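Local structure of DNA ligase (Archaeoglobus fulgidus, 3GDE) at residues R181-D186 against V206-G211. The protein probably seals nicks in double-stranded DNA during replication, recombination and repair, using ATP and passing through a covalent enzyme-AMP intermediate. Residues are numbered along the deposited sequence; the frame is centred on the assembly and turned at random.
Sequences RAFRAD and VAKKEG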
loop_
_atom_site.group_PDB
_atom_site.type_symbol
_atom_site.label_atom_id
_atom_site.label_comp_id
_atom_site.label_asym_id
_atom_site.label_seq_id
_atom_site.Cartn_x
_atom_site.Cartn_y
_atom_site.Cartn_z
ATOM N N ARG A 181 -5.658 14.332 18.337
ATOM C CA ARG A 181 -6.444 14.529 19.551
ATOM C C ARG A 181 -5.606 14.335 20.827
ATOM O O ARG A 181 -5.666 15.164 21.741
ATOM C CB ARG A 181 -7.649 13.584 19.549
ATOM C CG ARG A 181 -8.644 13.825 20.687
ATOM C CD ARG A 181 -9.840 12.914 20.567
ATOM N NE ARG A 181 -10.808 13.115 21.638
ATOM C CZ ARG A 181 -11.829 13.969 21.582
ATOM N NH1 ARG A 181 -12.018 14.721 20.502
ATOM N NH2 ARG A 181 -12.661 14.078 22.614
ATOM N N ALA A 182 -4.812 13.261 20.855
ATOM C CA ALA A 182 -4.011 12.871 22.010
ATOM C C ALA A 182 -2.949 13.898 22.369
ATOM O O ALA A 182 -2.718 14.178 23.551
ATOM C CB ALA A 182 -3.343 11.509 21.767
ATOM N N PHE A 183 -2.301 14.446 21.349
ATOM C CA PHE A 183 -1.104 15.250 21.555
ATOM C C PHE A 183 -1.248 16.704 21.124
ATOM O O PHE A 183 -0.246 17.380 20.882
ATOM C CB PHE A 183 0.102 14.584 20.876
ATOM C CG PHE A 183 0.361 13.180 21.349
ATOM C CD1 PHE A 183 0.699 12.927 22.684
ATOM C CD2 PHE A 183 0.265 12.106 20.468
ATOM C CE1 PHE A 183 0.935 11.622 23.129
ATOM C CE2 PHE A 183 0.498 10.805 20.908
ATOM C CZ PHE A 183 0.833 10.566 22.239
ATOM N N ARG A 184 -2.491 17.180 21.050
ATOM C CA ARG A 184 -2.793 18.596 20.821
ATOM C C ARG A 184 -2.128 19.120 19.552
ATOM O O ARG A 184 -1.360 20.089 19.583
ATOM C CB ARG A 184 -2.391 19.445 22.039
ATOM C CG ARG A 184 -3.555 19.962 22.887
ATOM C CD ARG A 184 -4.503 18.867 23.374
ATOM N NE ARG A 184 -5.897 19.323 23.372
ATOM C CZ ARG A 184 -6.896 18.743 24.036
ATOM N NH1 ARG A 184 -6.688 17.672 24.793
ATOM N NH2 ARG A 184 -8.116 19.247 23.950
ATOM N N ALA A 185 -2.423 18.447 18.441
ATOM C CA ALA A 185 -1.942 18.849 17.128
ATOM C C ALA A 185 -3.105 18.964 16.145
ATOM O O ALA A 185 -4.161 18.348 16.335
ATOM C CB ALA A 185 -0.884 17.862 16.625
ATOM N N ASP A 186 -2.912 19.786 15.117
ATOM C CA ASP A 186 -3.852 19.900 14.004
ATOM C C ASP A 186 -3.758 18.572 13.261
ATOM O O ASP A 186 -2.661 18.097 13.012
ATOM C CB ASP A 186 -3.415 21.075 13.110
ATOM C CG ASP A 186 -4.447 21.472 12.049
ATOM O OD1 ASP A 186 -5.334 20.671 11.654
ATOM O OD2 ASP A 186 -4.344 22.628 11.572
ATOM N N VAL A 206 6.955 11.916 17.788
ATOM C CA VAL A 206 7.299 13.331 17.670
ATOM C C VAL A 206 6.178 14.177 18.274
ATOM O O VAL A 206 6.453 15.150 18.973
ATOM C CB VAL A 206 7.619 13.740 16.209
ATOM C CG1 VAL A 206 7.774 15.265 16.062
ATOM C CG2 VAL A 206 8.891 13.045 15.748
ATOM N N ALA A 207 4.929 13.781 18.029
ATOM C CA ALA A 207 3.774 14.479 18.578
ATOM C C ALA A 207 3.757 14.420 20.101
ATOM O O ALA A 207 3.370 15.377 20.737
ATOM C CB ALA A 207 2.463 13.926 17.999
ATOM N N LYS A 208 4.177 13.292 20.669
ATOM C CA LYS A 208 4.268 13.123 22.112
ATOM C C LYS A 208 5.333 14.044 22.722
ATOM O O LYS A 208 5.078 14.756 23.696
ATOM C CB LYS A 208 4.592 11.660 22.440
ATOM C CG LYS A 208 4.745 11.353 23.929
ATOM C CD LYS A 208 5.526 10.079 24.132
ATOM C CE LYS A 208 5.523 9.624 25.582
ATOM N NZ LYS A 208 5.968 10.674 26.535
ATOM N N LYS A 209 6.519 14.018 22.131
ATOM C CA LYS A 209 7.681 14.702 22.676
ATOM C C LYS A 209 7.673 16.210 22.425
ATOM O O LYS A 209 8.111 16.976 23.285
ATOM C CB LYS A 209 8.965 14.083 22.113
ATOM C CG LYS A 209 9.194 12.634 22.522
ATOM C CD LYS A 209 10.547 12.104 22.001
ATOM C CE LYS A 209 11.736 12.700 22.785
ATOM N NZ LYS A 209 12.925 11.771 22.875
ATOM N N GLU A 210 7.172 16.632 21.260
ATOM C CA GLU A 210 7.355 18.016 20.802
ATOM C C GLU A 210 6.078 18.697 20.311
ATOM O O GLU A 210 6.118 19.846 19.878
ATOM C CB GLU A 210 8.430 18.085 19.698
ATOM C CG GLU A 210 9.820 17.560 20.067
ATOM C CD GLU A 210 10.552 18.437 21.074
ATOM O OE1 GLU A 210 11.144 17.877 22.029
ATOM O OE2 GLU A 210 10.543 19.683 20.916
ATOM N N GLY A 211 4.956 17.988 20.367
ATOM C CA GLY A 211 3.669 18.533 19.932
ATOM C C GLY A 211 3.613 19.046 18.496
ATOM O O GLY A 211 4.381 18.616 17.630
#
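Phe183, the first residue to leave helical geometry after helix 172-182, lays its ring against helix 200-216 at Ala207 and Lys208. Its CB sits 3.4 Å from Ala207 O and also rests on the Ala207 methyl. With CG anti to Phe183's own carbonyl carbon and beside its backbone N (chi1 -57°), the ring lies along helix 200-216. CG passes the Ala207 carbonyl; beyond it the two sides of the ring part company. CD2 meets Ala207 CB at 3.8 Å, an oblique approach, while CD1 lies 3.6 Å from Lys208 CA. Further out, CE1 reaches Lys208 CB at 3.7 Å, and CZ comes close to the same carbon. Lys208 CA and CB thus lie over one face, CA offset toward the rim and CB making a CH-pi contact 24° off the ring normal. Ala182 CB packs over the other face, also toward the rim, so the ring is sandwiched between its own helix end and the neighbouring helix. Leu42 of helix 39-49 also touches both Phe183 and Lys208, whose ammonium runs on to a salt bridge with Glu37. Cutting Phe183 back to an alanine is likely to open a gap between Ala182 and Lys208, leaving the lysine's CB without its aromatic partner. No hydrogen bond joins 181-186 to 206-211, so the direct association of these parts of the N-terminal, all-helical DNA-binding domain rests on dispersion and the burial of apolar surface.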